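Local coordinates for protein putative trimethylamine methyltransferase (PDB 4YYC) that probably transfers methyl groups, as a member of the trimethylamine methyltransferase family, at residues E216-T221 / K261-H266; E76-A81 / V251-M256. One frame throughout, in Å; residues are numbered along the deposited sequence.

Interaction 1: residues E216-T221 / K261-H266; sequences ERAEDT and KVYARH
A218 of helix 215-229 packs against V262 and Y263 of helix 254-265, a buried contact between two helices of the outer layer of a TIM-type barrel, as expected for the fold of this family. The two short segments run in roughly the same direction, their axes 28° apart and 9.3 Å at closest approach. A218 CB points toward the other helix, touches CG1 of V262 at 3.8 Å and approaches the Y263 ring obliquely, 3.5 Å from CE2. With CG1 anti to the backbone N (chi1 172°), V262 turns this methyl toward A218, while its CG2 meets CG of E219 at the exposed border of the contact. The Y263 side chain reaches past A218 and crosses that of T221 at about a right angle, bringing OH to 3.3 Å from T221 CB, with CG2 of T221 near the plane of the ring at its edge. Both hydroxyls are held beyond the pair: Y263 OH bonds to the S211 carbonyl, and T221 OG1 takes the S211 N-H and donates to R217 O at 3.0 Å within its own helix. Helix 192-202 lies against R217 and T221, whereas helix 286-307 packs on K261, A264 and R265.

Interaction 2: residues E76-A81 / V251-M256; sequences EFRDDA and VFDETM
R78 lays its side chain across V251, and F252 joins the same pair of segments through both backbone and ring. R78 runs out extended from CG to NE, with CD 3.7 Å from V251 CG1; V251 CG2 lies 3.8 Å above the plane of the R78 guanidinium, over its centre. The group is also gripped at its edge. NE donates to OE1 of E76 at 2.8 Å, in the guanidinium plane and to the anti lone pair of that oxygen, forming a salt bridge, while NH1 reaches D253 OD1 through a water. E76 has a second partner in R98, bound by OE2. An alanine in place of R78 would probably leave V251 without the cover of the guanidinium and E76 OE1 without this positive partner.

The backbones form a short parallel beta ladder in a mixed four-stranded sheet, strand 75-77 beside strand 251-252, which is outermost within this chain. F252 N donates to E76 O at 2.8 Å, and F252 O accepts from R78 N at 2.9 Å, both bonds nearly straight. On one face F77 and F252 lie side by side, their rings tilted by 33°, and CD2 of F252 sits over a face of the F77 ring, 3.9 Å from CZ. F77 also meets W87 edge-to-face, and L257 packs on both phenylalanines.

Past the strands, E254 opens helix 254-265. Its extended side chain passes D79, with E254 CG 3.5 Å from D79 O and OE1 3.7 Å from D79 CB, and one water joins E254 N to the carboxylates of D79 and D253. G442 of the second subunit packs on R78 and V251.

Helix 254-265 carries both contacts: its first turn follows the strand of interaction 2, and its last turns supply V262 and Y263 to interaction 1. The centres of the two lie 16 Å apart, on the same side of the chain's centre. A salt bridge ties them directly, K261 NZ to D80 OD2 at 2.9 Å, and E82 is shared by K261 and R265, so the start of helix 81-90, with the D80 that precedes it, is probably tied to helix 254-265 by these charges. The bound unknown ligand lies about 11 Å from the side chain of F252 and about 14 Å from that of Y263. Only interaction 2 also touches the second subunit.

Interaction 1: residues E216-T221 / K261-H266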
loop_
_atom_site.group_PDB
_atom_site.type_symbol
_atom_site.label_atom_id
_atom_site.label_comp_id
_atom_site.label_asym_id
_atom_site.label_seq_id
_atom_site.Cartn_x
_atom_site.Cartn_y
_atom_site.Cartn_z
ATOM N N GLU A 216 -18.985 -1.410 -35.505
ATOM C CA GLU A 216 -20.423 -1.616 -35.516
ATOM C C GLU A 216 -20.995 -1.918 -34.118
ATOM O O GLU A 216 -22.159 -1.620 -33.836
ATOM C CB GLU A 216 -20.813 -2.701 -36.543
ATOM C CG GLU A 216 -20.208 -4.070 -36.282
ATOM C CD GLU A 216 -18.875 -4.368 -37.016
ATOM O OE1 GLU A 216 -18.079 -3.428 -37.380
ATOM O OE2 GLU A 216 -18.647 -5.615 -37.244
ATOM N N ARG A 217 -20.157 -2.498 -33.263
ATOM C CA ARG A 217 -20.538 -2.789 -31.874
ATOM C C ARG A 217 -20.543 -1.548 -31.025
ATOM O O ARG A 217 -21.405 -1.394 -30.150
ATOM C CB ARG A 217 -19.653 -3.887 -31.280
ATOM C CG ARG A 217 -19.725 -5.158 -32.088
ATOM C CD ARG A 217 -18.779 -6.227 -31.676
ATOM N NE ARG A 217 -18.740 -7.250 -32.705
ATOM C CZ ARG A 217 -17.742 -8.110 -32.901
ATOM N NH1 ARG A 217 -16.676 -8.170 -32.106
ATOM N NH2 ARG A 217 -17.852 -8.953 -33.910
ATOM N N ALA A 218 -19.625 -0.629 -31.316
ATOM C CA ALA A 218 -19.685 0.691 -30.711
ATOM C C ALA A 218 -20.939 1.410 -31.184
ATOM O O ALA A 218 -21.609 2.071 -30.384
ATOM C CB ALA A 218 -18.409 1.468 -31.017
ATOM N N GLU A 219 -21.285 1.309 -32.476
ATOM C CA GLU A 219 -22.521 1.918 -32.960
ATOM C C GLU A 219 -23.734 1.323 -32.249
ATOM O O GLU A 219 -24.648 2.050 -31.828
ATOM C CB GLU A 219 -22.619 1.771 -34.487
ATOM C CG GLU A 219 -21.608 2.654 -35.200
ATOM C CD GLU A 219 -21.490 2.368 -36.678
ATOM O OE1 GLU A 219 -22.017 1.342 -37.136
ATOM O OE2 GLU A 219 -20.892 3.209 -37.386
ATOM N N ASP A 220 -23.726 0.005 -32.079
ATOM C CA ASP A 220 -24.819 -0.638 -31.338
ATOM C C ASP A 220 -24.915 -0.136 -29.886
ATOM O O ASP A 220 -26.020 0.056 -29.366
ATOM C CB ASP A 220 -24.680 -2.157 -31.309
ATOM C CG ASP A 220 -24.950 -2.825 -32.656
ATOM O OD1 ASP A 220 -25.564 -2.242 -33.584
ATOM O OD2 ASP A 220 -24.573 -4.018 -32.813
ATOM N N THR A 221 -23.769 0.072 -29.228
ATOM C CA THR A 221 -23.771 0.583 -27.875
ATOM C C THR A 221 -24.424 1.954 -27.824
ATOM O O THR A 221 -25.254 2.219 -26.967
ATOM C CB THR A 221 -22.341 0.671 -27.312
ATOM O OG1 THR A 221 -21.722 -0.638 -27.312
ATOM C CG2 THR A 221 -22.305 1.244 -25.897
ATOM N N LYS A 261 -13.425 6.570 -33.136
ATOM C CA LYS A 261 -14.155 7.474 -34.038
ATOM C C LYS A 261 -15.679 7.478 -33.736
ATOM O O LYS A 261 -16.318 8.561 -33.706
ATOM C CB LYS A 261 -13.881 7.142 -35.513
ATOM C CG LYS A 261 -12.448 7.417 -35.899
ATOM C CD LYS A 261 -12.101 7.240 -37.365
ATOM C CE LYS A 261 -12.278 5.852 -37.880
ATOM N NZ LYS A 261 -11.869 5.809 -39.323
ATOM N N VAL A 262 -16.249 6.305 -33.471
ATOM C CA VAL A 262 -17.669 6.265 -33.152
ATOM C C VAL A 262 -17.971 7.022 -31.871
ATOM O O VAL A 262 -18.825 7.886 -31.830
ATOM C CB VAL A 262 -18.178 4.810 -33.019
ATOM C CG1 VAL A 262 -19.612 4.748 -32.484
ATOM C CG2 VAL A 262 -18.006 4.044 -34.328
ATOM N N TYR A 263 -17.279 6.662 -30.792
ATOM C CA TYR A 263 -17.563 7.282 -29.527
ATOM C C TYR A 263 -17.295 8.777 -29.491
ATOM O O TYR A 263 -18.150 9.542 -28.997
ATOM C CB TYR A 263 -16.819 6.549 -28.416
ATOM C CG TYR A 263 -17.422 5.164 -28.167
ATOM C CD1 TYR A 263 -18.765 5.043 -27.862
ATOM C CD2 TYR A 263 -16.668 3.999 -28.245
ATOM C CE1 TYR A 263 -19.341 3.813 -27.597
ATOM C CE2 TYR A 263 -17.262 2.766 -28.001
ATOM C CZ TYR A 263 -18.581 2.698 -27.673
ATOM O OH TYR A 263 -19.134 1.466 -27.426
ATOM N N ALA A 264 -16.176 9.218 -30.082
ATOM C CA ALA A 264 -15.903 10.657 -30.132
ATOM C C ALA A 264 -16.953 11.418 -30.936
ATOM O O ALA A 264 -17.264 12.538 -30.588
ATOM C CB ALA A 264 -14.498 10.929 -30.635
ATOM N N ARG A 265 -17.539 10.831 -31.974
ATOM C CA ARG A 265 -18.590 11.522 -32.693
ATOM C C ARG A 265 -19.891 11.650 -31.938
ATOM O O ARG A 265 -20.699 12.522 -32.269
ATOM C CB ARG A 265 -18.851 10.829 -34.018
ATOM C CG ARG A 265 -17.804 11.121 -35.062
ATOM C CD ARG A 265 -18.356 10.853 -36.445
ATOM N NE ARG A 265 -17.385 11.226 -37.461
ATOM C CZ ARG A 265 -16.519 10.396 -38.046
ATOM N NH1 ARG A 265 -16.458 9.113 -37.741
ATOM N NH2 ARG A 265 -15.701 10.893 -38.981
ATOM N N HIS A 266 -20.099 10.803 -30.923
ATOM C CA HIS A 266 -21.304 10.844 -30.110
ATOM C C HIS A 266 -21.085 11.325 -28.667
ATOM O O HIS A 266 -21.908 11.058 -27.826
ATOM C CB HIS A 266 -21.922 9.442 -30.120
ATOM C CG HIS A 266 -22.360 9.019 -31.477
ATOM N ND1 HIS A 266 -23.456 9.560 -32.092
ATOM C CD2 HIS A 266 -21.816 8.146 -32.353
ATOM C CE1 HIS A 266 -23.572 9.054 -33.310
ATOM N NE2 HIS A 266 -22.612 8.158 -33.480
#

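Interaction 2: residues E76-A81 / V251-M256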
loop_
_atom_site.group_PDB
_atom_site.type_symbol
_atom_site.label_atom_id
_atom_site.label_comp_id
_atom_site.label_asym_id
_atom_site.label_seq_id
_atom_site.Cartn_x
_atom_site.Cartn_y
_atom_site.Cartn_z
ATOM N N GLU A 76 2.460 5.135 -35.390
ATOM C CA GLU A 76 1.699 4.499 -36.480
ATOM C C GLU A 76 0.194 4.586 -36.240
ATOM O O GLU A 76 -0.279 4.285 -35.153
ATOM C CB GLU A 76 2.078 3.028 -36.599
ATOM C CG GLU A 76 3.548 2.781 -36.923
ATOM C CD GLU A 76 3.778 2.551 -38.396
ATOM O OE1 GLU A 76 3.180 1.609 -38.956
ATOM O OE2 GLU A 76 4.539 3.326 -39.021
ATOM N N PHE A 77 -0.561 4.983 -37.273
ATOM C CA PHE A 77 -1.998 4.907 -37.272
ATOM C C PHE A 77 -2.274 3.947 -38.397
ATOM O O PHE A 77 -2.199 4.317 -39.563
ATOM C CB PHE A 77 -2.623 6.293 -37.473
ATOM C CG PHE A 77 -2.660 7.113 -36.207
ATOM C CD1 PHE A 77 -1.492 7.629 -35.644
ATOM C CD2 PHE A 77 -3.861 7.317 -35.538
ATOM C CE1 PHE A 77 -1.545 8.314 -34.439
ATOM C CE2 PHE A 77 -3.913 8.007 -34.338
ATOM C CZ PHE A 77 -2.758 8.491 -33.780
ATOM N N ARG A 78 -2.550 2.685 -38.064
ATOM C CA ARG A 78 -2.570 1.629 -39.089
ATOM C C ARG A 78 -3.944 1.278 -39.618
ATOM O O ARG A 78 -4.896 1.246 -38.878
ATOM C CB ARG A 78 -1.914 0.378 -38.550
ATOM C CG ARG A 78 -0.463 0.610 -38.268
ATOM C CD ARG A 78 0.239 -0.659 -37.824
ATOM N NE ARG A 78 1.694 -0.473 -37.754
ATOM C CZ ARG A 78 2.530 -1.399 -37.269
ATOM N NH1 ARG A 78 2.058 -2.544 -36.788
ATOM N NH2 ARG A 78 3.840 -1.170 -37.234
ATOM N N ASP A 79 -3.998 1.019 -40.919
ATOM C CA ASP A 79 -5.174 0.520 -41.603
ATOM C C ASP A 79 -6.373 1.446 -41.435
ATOM O O ASP A 79 -7.504 0.962 -41.377
ATOM C CB ASP A 79 -5.467 -0.940 -41.144
ATOM C CG ASP A 79 -4.282 -1.863 -41.352
ATOM O OD1 ASP A 79 -3.847 -1.970 -42.480
ATOM O OD2 ASP A 79 -3.735 -2.415 -40.374
ATOM N N ASP A 80 -6.123 2.769 -41.409
ATOM C CA ASP A 80 -7.157 3.800 -41.226
ATOM C C ASP A 80 -6.809 5.056 -42.019
ATOM O O ASP A 80 -6.171 5.995 -41.545
ATOM C CB ASP A 80 -7.387 4.148 -39.751
ATOM C CG ASP A 80 -8.679 4.934 -39.539
ATOM O OD1 ASP A 80 -9.116 5.672 -40.441
ATOM O OD2 ASP A 80 -9.290 4.769 -38.468
ATOM N N ALA A 81 -7.233 5.036 -43.281
ATOM C CA ALA A 81 -6.917 6.116 -44.192
ATOM C C ALA A 81 -7.528 7.437 -43.741
ATOM O O ALA A 81 -6.943 8.471 -43.914
ATOM C CB ALA A 81 -7.397 5.796 -45.598
ATOM N N VAL A 251 1.815 2.293 -31.684
ATOM C CA VAL A 251 0.908 1.936 -32.784
ATOM C C VAL A 251 -0.503 2.066 -32.271
ATOM O O VAL A 251 -0.805 1.553 -31.178
ATOM C CB VAL A 251 1.129 0.469 -33.251
ATOM C CG1 VAL A 251 0.048 0.018 -34.236
ATOM C CG2 VAL A 251 2.509 0.309 -33.888
ATOM N N PHE A 252 -1.379 2.661 -33.101
ATOM C CA PHE A 252 -2.838 2.493 -32.949
ATOM C C PHE A 252 -3.348 1.718 -34.149
ATOM O O PHE A 252 -3.047 2.068 -35.258
ATOM C CB PHE A 252 -3.554 3.854 -32.844
ATOM C CG PHE A 252 -3.345 4.526 -31.510
ATOM C CD1 PHE A 252 -4.146 4.219 -30.427
ATOM C CD2 PHE A 252 -2.317 5.448 -31.352
ATOM C CE1 PHE A 252 -3.936 4.806 -29.191
ATOM C CE2 PHE A 252 -2.093 6.055 -30.109
ATOM C CZ PHE A 252 -2.887 5.737 -29.041
ATOM N N ASP A 253 -4.113 0.680 -33.859
ATOM C CA ASP A 253 -4.668 -0.184 -34.879
ATOM C C ASP A 253 -6.102 0.150 -35.250
ATOM O O ASP A 253 -6.832 0.850 -34.551
ATOM C CB ASP A 253 -4.570 -1.631 -34.405
ATOM C CG ASP A 253 -3.188 -2.217 -34.589
ATOM O OD1 ASP A 253 -2.611 -2.049 -35.698
ATOM O OD2 ASP A 253 -2.704 -2.866 -33.630
ATOM N N GLU A 254 -6.480 -0.375 -36.406
ATOM C CA GLU A 254 -7.772 -0.140 -37.004
ATOM C C GLU A 254 -8.984 -0.307 -36.073
ATOM O O GLU A 254 -9.897 0.514 -36.069
ATOM C CB GLU A 254 -7.882 -1.112 -38.188
ATOM C CG GLU A 254 -9.140 -1.055 -39.002
ATOM C CD GLU A 254 -9.066 -1.965 -40.213
ATOM O OE1 GLU A 254 -8.367 -3.002 -40.179
ATOM O OE2 GLU A 254 -9.713 -1.619 -41.213
ATOM N N THR A 255 -9.041 -1.398 -35.342
ATOM C CA THR A 255 -10.212 -1.654 -34.503
ATOM C C THR A 255 -10.378 -0.606 -33.429
ATOM O O THR A 255 -11.477 -0.078 -33.215
ATOM C CB THR A 255 -10.149 -3.043 -33.878
ATOM O OG1 THR A 255 -10.096 -3.967 -34.960
ATOM C CG2 THR A 255 -11.414 -3.307 -33.041
HETATM N N MSE A 256 -9.278 -0.322 -32.736
HETATM C CA MSE A 256 -9.296 0.699 -31.702
HETATM C C MSE A 256 -9.600 2.068 -32.216
HETATM O O MSE A 256 -10.414 2.784 -31.635
HETATM C CB MSE A 256 -7.990 0.662 -30.873
HETATM C CG MSE A 256 -7.806 -0.620 -30.076
HETATM SE SE MSE A 256 -9.136 -0.806 -28.636
HETATM C CE MSE A 256 -10.428 -1.955 -29.601
HETATM O O HOH W 1 -0.451 -3.574 -36.306
HETATM O O HOH W 2 -4.555 -2.144 -37.735
HETATM O O HOH W 3 -10.466 2.341 -38.139
#